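Phospholethanolamine N-methyltransferase 2 (Haemonchus contortus, PDB 4KRI) transfers a methyl group from S-adenosylmethionine to a phosphoethanolamine-type substrate, probably phosphomonomethylethanolamine, on the nematode route to phosphocholine. Local coordinates at residues A[9-14]-A[66-71]; A[101-106]-A[154-159]. All coordinates share one frame; numbering follows the deposited sequence.

Overall arrangement
Both interactions belong to the N-terminal part of the chain, well apart from the residues that hold S-adenosylhomocysteine and phosphomonomethylethanolamine. They follow one another in sequence, interaction 1 closing before interaction 2 opens, and their centres lie about 10 Å apart. Interaction 1 sets helix 5-18 on strand 64-70; interaction 2 pairs strand 98-105 with strand 156-166. Strands 64-70 and 98-105 are parallel neighbours, joined by backbone bonds of Val69 to Ile101 and Arg103, while Leu10 also packs on Ile158. Helix 5-18 therefore spans all three strands. Strand 156-166 runs antiparallel between strands 98-105 and 132-143, consistent with a methyltransferase-like Rossmann fold distinct from the ligand-holding one.

Interaction 1: residues A[9-14]-A[66-71]; sequences QLIECL and ALIVNQ
Ile11 and Ile68 meet through their CD1 methyls, 3.5 Å apart, with the two side chains crossing at about a right angle. Ile68 carries CD1 outward on an extended chain (chi2 169°), which takes it from the flat strand up to the helix. One turn along the helix, Leu14 straddles Ala66: its CD1 lies 3.8 Å from Ala66 CB and its CD2 4.0 Å from the same carbon. Alanine suits this place as a small apolar surface, its one methyl met by both methyls of the leucine. At the other end, Leu10 CD1 rests against the side-chain amide of Asn70, 3.9 Å from OD1, and touches Ile68 CG2 at 4.2 Å.

This is helix-on-sheet packing, consistent with a Rossmann-like alpha/beta layer. Helix segment 9-14 runs roughly antiparallel to strand 66-70, at 147°, with the axes 10.3 Å apart. Strand alternation turns Ala66, Ile68 and Asn70 to the helix and sends Leu67 and Val69 to the other face, where Val69 packs on Leu100 and Leu102.

No hydrogen bond joins the two segments; the surfaces meet mainly through aliphatic methyls, with the Asn70 amide at one end. Leu39 of helix 33-40 touches Leu10, Ile11 and Ile68 together, and Phe43 closes on both isoleucines. The polar end of Asn70 is accounted for by Arg103, whose NH1 donates to OD1, while Gln9 anchors the helix by bonding through its amide to Glu143 O and Leu145 N.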
loop_
_atom_site.group_PDB
_atom_site.type_symbol
_atom_site.label_atom_id
_atom_site.label_comp_id
_atom_site.label_asym_id
_atom_site.label_seq_id
_atom_site.Cartn_x
_atom_site.Cartn_y
_atom_site.Cartn_z
ATOM N N GLN A 9 9.908 8.082 -15.121
ATOM C CA GLN A 9 9.150 7.332 -14.126
ATOM C C GLN A 9 7.698 7.098 -14.571
ATOM O O GLN A 9 7.136 6.029 -14.312
ATOM C CB GLN A 9 9.203 8.025 -12.748
ATOM C CG GLN A 9 8.672 7.136 -11.640
ATOM C CD GLN A 9 8.503 7.836 -10.302
ATOM O OE1 GLN A 9 8.947 8.974 -10.106
ATOM N NE2 GLN A 9 7.852 7.149 -9.367
ATOM N N LEU A 10 7.098 8.079 -15.251
ATOM C CA LEU A 10 5.731 7.905 -15.748
ATOM C C LEU A 10 5.664 6.719 -16.703
ATOM O O LEU A 10 4.723 5.921 -16.646
ATOM C CB LEU A 10 5.216 9.167 -16.451
ATOM C CG LEU A 10 5.040 10.387 -15.555
ATOM C CD1 LEU A 10 4.396 11.519 -16.329
ATOM C CD2 LEU A 10 4.204 10.024 -14.349
ATOM N N ILE A 11 6.665 6.605 -17.574
ATOM C CA ILE A 11 6.698 5.503 -18.538
ATOM C C ILE A 11 7.019 4.179 -17.853
ATOM O O ILE A 11 6.508 3.126 -18.255
ATOM C CB ILE A 11 7.691 5.795 -19.698
ATOM C CG1 ILE A 11 7.274 7.060 -20.443
ATOM C CG2 ILE A 11 7.775 4.624 -20.668
ATOM C CD1 ILE A 11 5.804 7.107 -20.747
ATOM N N GLU A 12 7.833 4.215 -16.800
ATOM C CA GLU A 12 8.067 2.992 -16.028
ATOM C C GLU A 12 6.770 2.481 -15.399
ATOM O O GLU A 12 6.519 1.274 -15.384
ATOM C CB GLU A 12 9.139 3.209 -14.947
ATOM C CG GLU A 12 10.540 3.388 -15.519
ATOM C CD GLU A 12 11.475 4.105 -14.553
ATOM O OE1 GLU A 12 11.030 4.438 -13.432
ATOM O OE2 GLU A 12 12.648 4.323 -14.918
ATOM N N CYS A 13 5.951 3.398 -14.887
ATOM C CA CYS A 13 4.643 3.030 -14.343
ATOM C C CYS A 13 3.770 2.334 -15.385
ATOM O O CYS A 13 3.076 1.354 -15.075
ATOM C CB CYS A 13 3.922 4.254 -13.787
ATOM S SG CYS A 13 4.668 4.904 -12.266
ATOM N N LEU A 14 3.810 2.830 -16.615
ATOM C CA LEU A 14 3.066 2.214 -17.714
ATOM C C LEU A 14 3.550 0.780 -17.916
ATOM O O LEU A 14 2.751 -0.150 -18.039
ATOM C CB LEU A 14 3.237 3.034 -19.007
ATOM C CG LEU A 14 2.623 2.405 -20.265
ATOM C CD1 LEU A 14 1.114 2.151 -20.081
ATOM C CD2 LEU A 14 2.889 3.291 -21.486
ATOM N N ALA A 66 -2.703 3.676 -24.180
ATOM C CA ALA A 66 -2.292 4.349 -22.958
ATOM C C ALA A 66 -2.587 5.817 -23.103
ATOM O O ALA A 66 -2.436 6.390 -24.182
ATOM C CB ALA A 66 -0.800 4.145 -22.682
ATOM N N LEU A 67 -3.017 6.409 -21.999
ATOM C CA LEU A 67 -3.236 7.833 -21.917
ATOM C C LEU A 67 -2.420 8.321 -20.734
ATOM O O LEU A 67 -2.613 7.856 -19.604
ATOM C CB LEU A 67 -4.716 8.096 -21.650
ATOM C CG LEU A 67 -5.092 9.558 -21.411
ATOM C CD1 LEU A 67 -4.745 10.432 -22.617
ATOM C CD2 LEU A 67 -6.568 9.642 -21.091
ATOM N N ILE A 68 -1.499 9.243 -20.993
ATOM C CA ILE A 68 -0.657 9.801 -19.943
ATOM C C ILE A 68 -1.104 11.227 -19.692
ATOM O O ILE A 68 -1.106 12.043 -20.606
ATOM C CB ILE A 68 0.817 9.802 -20.379
ATOM C CG1 ILE A 68 1.237 8.373 -20.757
ATOM C CG2 ILE A 68 1.703 10.336 -19.270
ATOM C CD1 ILE A 68 2.569 8.301 -21.454
ATOM N N VAL A 69 -1.499 11.523 -18.456
ATOM C CA VAL A 69 -2.030 12.836 -18.129
ATOM C C VAL A 69 -1.110 13.444 -17.091
ATOM O O VAL A 69 -0.981 12.924 -15.983
ATOM C CB VAL A 69 -3.464 12.744 -17.573
ATOM C CG1 VAL A 69 -4.016 14.131 -17.234
ATOM C CG2 VAL A 69 -4.369 12.072 -18.588
ATOM N N ASN A 70 -0.465 14.546 -17.446
ATOM C CA ASN A 70 0.610 15.070 -16.619
ATOM C C ASN A 70 0.385 16.528 -16.205
ATOM O O ASN A 70 0.449 17.431 -17.036
ATOM C CB ASN A 70 1.940 14.942 -17.375
ATOM C CG ASN A 70 3.133 15.284 -16.511
ATOM O OD1 ASN A 70 3.112 15.069 -15.297
ATOM N ND2 ASN A 70 4.178 15.813 -17.125
ATOM N N GLN A 71 0.090 16.734 -14.921
ATOM C CA GLN A 71 -0.120 18.076 -14.358
ATOM C C GLN A 71 -1.196 18.864 -15.098
ATOM O O GLN A 71 -1.030 20.051 -15.372
ATOM C CB GLN A 71 1.190 18.866 -14.331
ATOM C CG GLN A 71 2.255 18.250 -13.426
ATOM C CD GLN A 71 2.069 18.559 -11.926
ATOM O OE1 GLN A 71 0.980 18.377 -11.343
ATOM N NE2 GLN A 71 3.155 19.015 -11.294
#

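Interaction 2: residues A[101-106]-A[154-159]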
loop_
_atom_site.group_PDB
_atom_site.type_symbol
_atom_site.label_atom_id
_atom_site.label_comp_id
_atom_site.label_asym_id
_atom_site.label_seq_id
_atom_site.Cartn_x
_atom_site.Cartn_y
_atom_site.Cartn_z
ATOM N N ILE A 101 -2.145 6.647 -16.957
ATOM C CA ILE A 101 -1.114 7.069 -16.019
ATOM C C ILE A 101 -1.380 8.540 -15.738
ATOM O O ILE A 101 -1.294 9.375 -16.637
ATOM C CB ILE A 101 0.297 6.916 -16.627
ATOM C CG1 ILE A 101 0.569 5.456 -17.031
ATOM C CG2 ILE A 101 1.357 7.409 -15.643
ATOM C CD1 ILE A 101 0.455 4.434 -15.861
ATOM N N LEU A 102 -1.735 8.861 -14.500
ATOM C CA LEU A 102 -2.142 10.209 -14.166
ATOM C C LEU A 102 -1.212 10.767 -13.102
ATOM O O LEU A 102 -1.115 10.223 -12.008
ATOM C CB LEU A 102 -3.591 10.220 -13.658
ATOM C CG LEU A 102 -4.044 11.513 -12.966
ATOM C CD1 LEU A 102 -4.199 12.617 -13.962
ATOM C CD2 LEU A 102 -5.347 11.294 -12.209
ATOM N N ARG A 103 -0.514 11.846 -13.435
ATOM C CA ARG A 103 0.392 12.484 -12.494
ATOM C C ARG A 103 -0.206 13.822 -12.087
ATOM O O ARG A 103 -0.485 14.677 -12.929
ATOM C CB ARG A 103 1.765 12.708 -13.149
ATOM C CG ARG A 103 2.873 13.285 -12.235
ATOM C CD ARG A 103 2.732 14.800 -12.014
ATOM N NE ARG A 103 3.906 15.368 -11.362
ATOM C CZ ARG A 103 4.954 15.870 -12.009
ATOM N NH1 ARG A 103 4.987 15.895 -13.338
ATOM N NH2 ARG A 103 5.972 16.357 -11.322
ATOM N N GLN A 104 -0.393 14.011 -10.790
ATOM C CA GLN A 104 -0.875 15.280 -10.283
ATOM C C GLN A 104 -0.229 15.561 -8.942
ATOM O O GLN A 104 -0.271 14.716 -8.044
ATOM C CB GLN A 104 -2.400 15.248 -10.146
ATOM C CG GLN A 104 -3.015 16.563 -9.695
ATOM C CD GLN A 104 -2.875 17.659 -10.730
ATOM O OE1 GLN A 104 -2.985 17.414 -11.934
ATOM N NE2 GLN A 104 -2.618 18.881 -10.267
ATOM N N ASP A 105 0.361 16.750 -8.811
ATOM C CA ASP A 105 0.964 17.183 -7.547
ATOM C C ASP A 105 -0.124 17.654 -6.585
ATOM O O ASP A 105 -0.920 18.533 -6.932
ATOM C CB ASP A 105 1.953 18.313 -7.821
ATOM C CG ASP A 105 2.668 18.789 -6.575
ATOM O OD1 ASP A 105 2.683 18.065 -5.552
ATOM O OD2 ASP A 105 3.229 19.900 -6.631
ATOM N N LEU A 106 -0.169 17.073 -5.385
ATOM C CA LEU A 106 -1.171 17.452 -4.391
ATOM C C LEU A 106 -0.560 18.227 -3.211
ATOM O O LEU A 106 -1.207 18.407 -2.185
ATOM C CB LEU A 106 -1.947 16.219 -3.894
ATOM C CG LEU A 106 -2.772 15.446 -4.933
ATOM C CD1 LEU A 106 -3.514 14.307 -4.263
ATOM C CD2 LEU A 106 -3.754 16.358 -5.629
ATOM N N TRP A 154 6.587 14.872 -0.923
ATOM C CA TRP A 154 6.143 13.478 -0.899
ATOM C C TRP A 154 4.706 13.341 -1.389
ATOM O O TRP A 154 4.161 12.235 -1.420
ATOM C CB TRP A 154 6.246 12.911 0.534
ATOM C CG TRP A 154 7.645 12.475 0.969
ATOM C CD1 TRP A 154 8.119 11.183 1.020
ATOM C CD2 TRP A 154 8.727 13.318 1.419
ATOM N NE1 TRP A 154 9.426 11.184 1.459
ATOM C CE2 TRP A 154 9.817 12.465 1.718
ATOM C CE3 TRP A 154 8.879 14.704 1.592
ATOM C CZ2 TRP A 154 11.045 12.961 2.176
ATOM C CZ3 TRP A 154 10.098 15.190 2.048
ATOM C CH2 TRP A 154 11.168 14.314 2.339
ATOM N N LEU A 155 4.095 14.458 -1.781
ATOM C CA LEU A 155 2.689 14.446 -2.194
ATOM C C LEU A 155 2.483 14.703 -3.690
ATOM O O LEU A 155 1.444 15.232 -4.112
ATOM C CB LEU A 155 1.890 15.463 -1.379
ATOM C CG LEU A 155 2.056 15.324 0.130
ATOM C CD1 LEU A 155 1.362 16.503 0.806
ATOM C CD2 LEU A 155 1.494 13.987 0.624
ATOM N N ASP A 156 3.464 14.317 -4.491
ATOM C CA ASP A 156 3.354 14.433 -5.943
ATOM C C ASP A 156 3.032 13.010 -6.405
ATOM O O ASP A 156 3.867 12.116 -6.287
ATOM C CB ASP A 156 4.689 14.952 -6.505
ATOM C CG ASP A 156 4.582 15.451 -7.927
ATOM O OD1 ASP A 156 3.498 15.288 -8.543
ATOM O OD2 ASP A 156 5.591 16.008 -8.445
ATOM N N PHE A 157 1.806 12.774 -6.872
ATOM C CA PHE A 157 1.348 11.384 -7.067
ATOM C C PHE A 157 1.180 10.945 -8.521
ATOM O O PHE A 157 0.900 11.759 -9.393
ATOM C CB PHE A 157 0.042 11.170 -6.309
ATOM C CG PHE A 157 0.191 11.290 -4.825
ATOM C CD1 PHE A 157 0.860 10.313 -4.108
ATOM C CD2 PHE A 157 -0.306 12.399 -4.154
ATOM C CE1 PHE A 157 1.000 10.408 -2.730
ATOM C CE2 PHE A 157 -0.163 12.517 -2.779
ATOM C CZ PHE A 157 0.492 11.512 -2.065
ATOM N N ILE A 158 1.361 9.648 -8.759
ATOM C CA ILE A 158 1.094 9.022 -10.051
ATOM C C ILE A 158 0.095 7.902 -9.817
ATOM O O ILE A 158 0.379 6.968 -9.070
ATOM C CB ILE A 158 2.350 8.384 -10.634
ATOM C CG1 ILE A 158 3.469 9.427 -10.757
ATOM C CG2 ILE A 158 2.047 7.755 -12.006
ATOM C CD1 ILE A 158 4.842 8.801 -10.982
ATOM N N TRP A 159 -1.071 7.984 -10.446
ATOM C CA TRP A 159 -2.011 6.865 -10.396
ATOM C C TRP A 159 -1.806 6.001 -11.622
ATOM O O TRP A 159 -1.647 6.510 -12.722
ATOM C CB TRP A 159 -3.468 7.367 -10.409
ATOM C CG TRP A 159 -3.965 7.937 -9.120
ATOM C CD1 TRP A 159 -4.756 7.311 -8.194
ATOM C CD2 TRP A 159 -3.736 9.256 -8.622
ATOM N NE1 TRP A 159 -5.026 8.170 -7.145
ATOM C CE2 TRP A 159 -4.404 9.365 -7.384
ATOM C CE3 TRP A 159 -3.024 10.361 -9.102
ATOM C CZ2 TRP A 159 -4.381 10.535 -6.621
ATOM C CZ3 TRP A 159 -2.999 11.514 -8.344
ATOM C CH2 TRP A 159 -3.671 11.591 -7.117
HETATM O O HOH W 1 5.443 18.803 -8.762
#
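Arg103 and Asp156 both hold CG anti to the backbone N (chi1 -176° and -165°), and the arginine chain then bends at chi2, which brings its CD to within 3.6 Å of Asp156 OD1. The guanidinium grips the carboxylate side-on: NE donates to Asp156 OD1 at 2.8 Å and NH2 to Asp156 OD2 at 2.9 Å. Both oxygens are met on their syn sides; the two flat groups are nearly coplanar (20° apart), and each nitrogen has its own oxygen in a bidentate salt bridge.

Beneath this pair the backbones form an antiparallel ladder. Leu102 with Trp159 and Gln104 with Phe157 are hydrogen-bonded pairs, each joined by two N-H to O=C bonds; Arg103 with Ile158 and Asp105 with Asp156 are the non-hydrogen-bonded pairs between and beyond them. Past the last bridge, Leu106 N still reaches Leu155 O at 2.8 Å.

On the face opposite the salt bridge the side chains are largely apolar. Leu102 lies alongside Trp159, its CD2 4.0 Å from CE3, and Leu106 CD1 meets the indole edge at CH2 while also touching Phe157 CD2 at 3.7 Å. Broad aromatic rings suit this face, which helix 114-124 covers through Met115 and Phe122; Thr119 takes the indole N-H.

A second carboxylate, Asp105, stands by the ion pair, its OD1 4.2 Å from Asp156 OD1. One water donates to Asp156 OD2 at 2.8 Å and, weakly, to Asp105 OD2, and Ser147 also binds Asp156 OD2. Asp105 OD1 accepts from Ser107 N and Asn153 ND2. The arginine, water and these donors would offset the repulsion between the two acids and probably let both remain ionised.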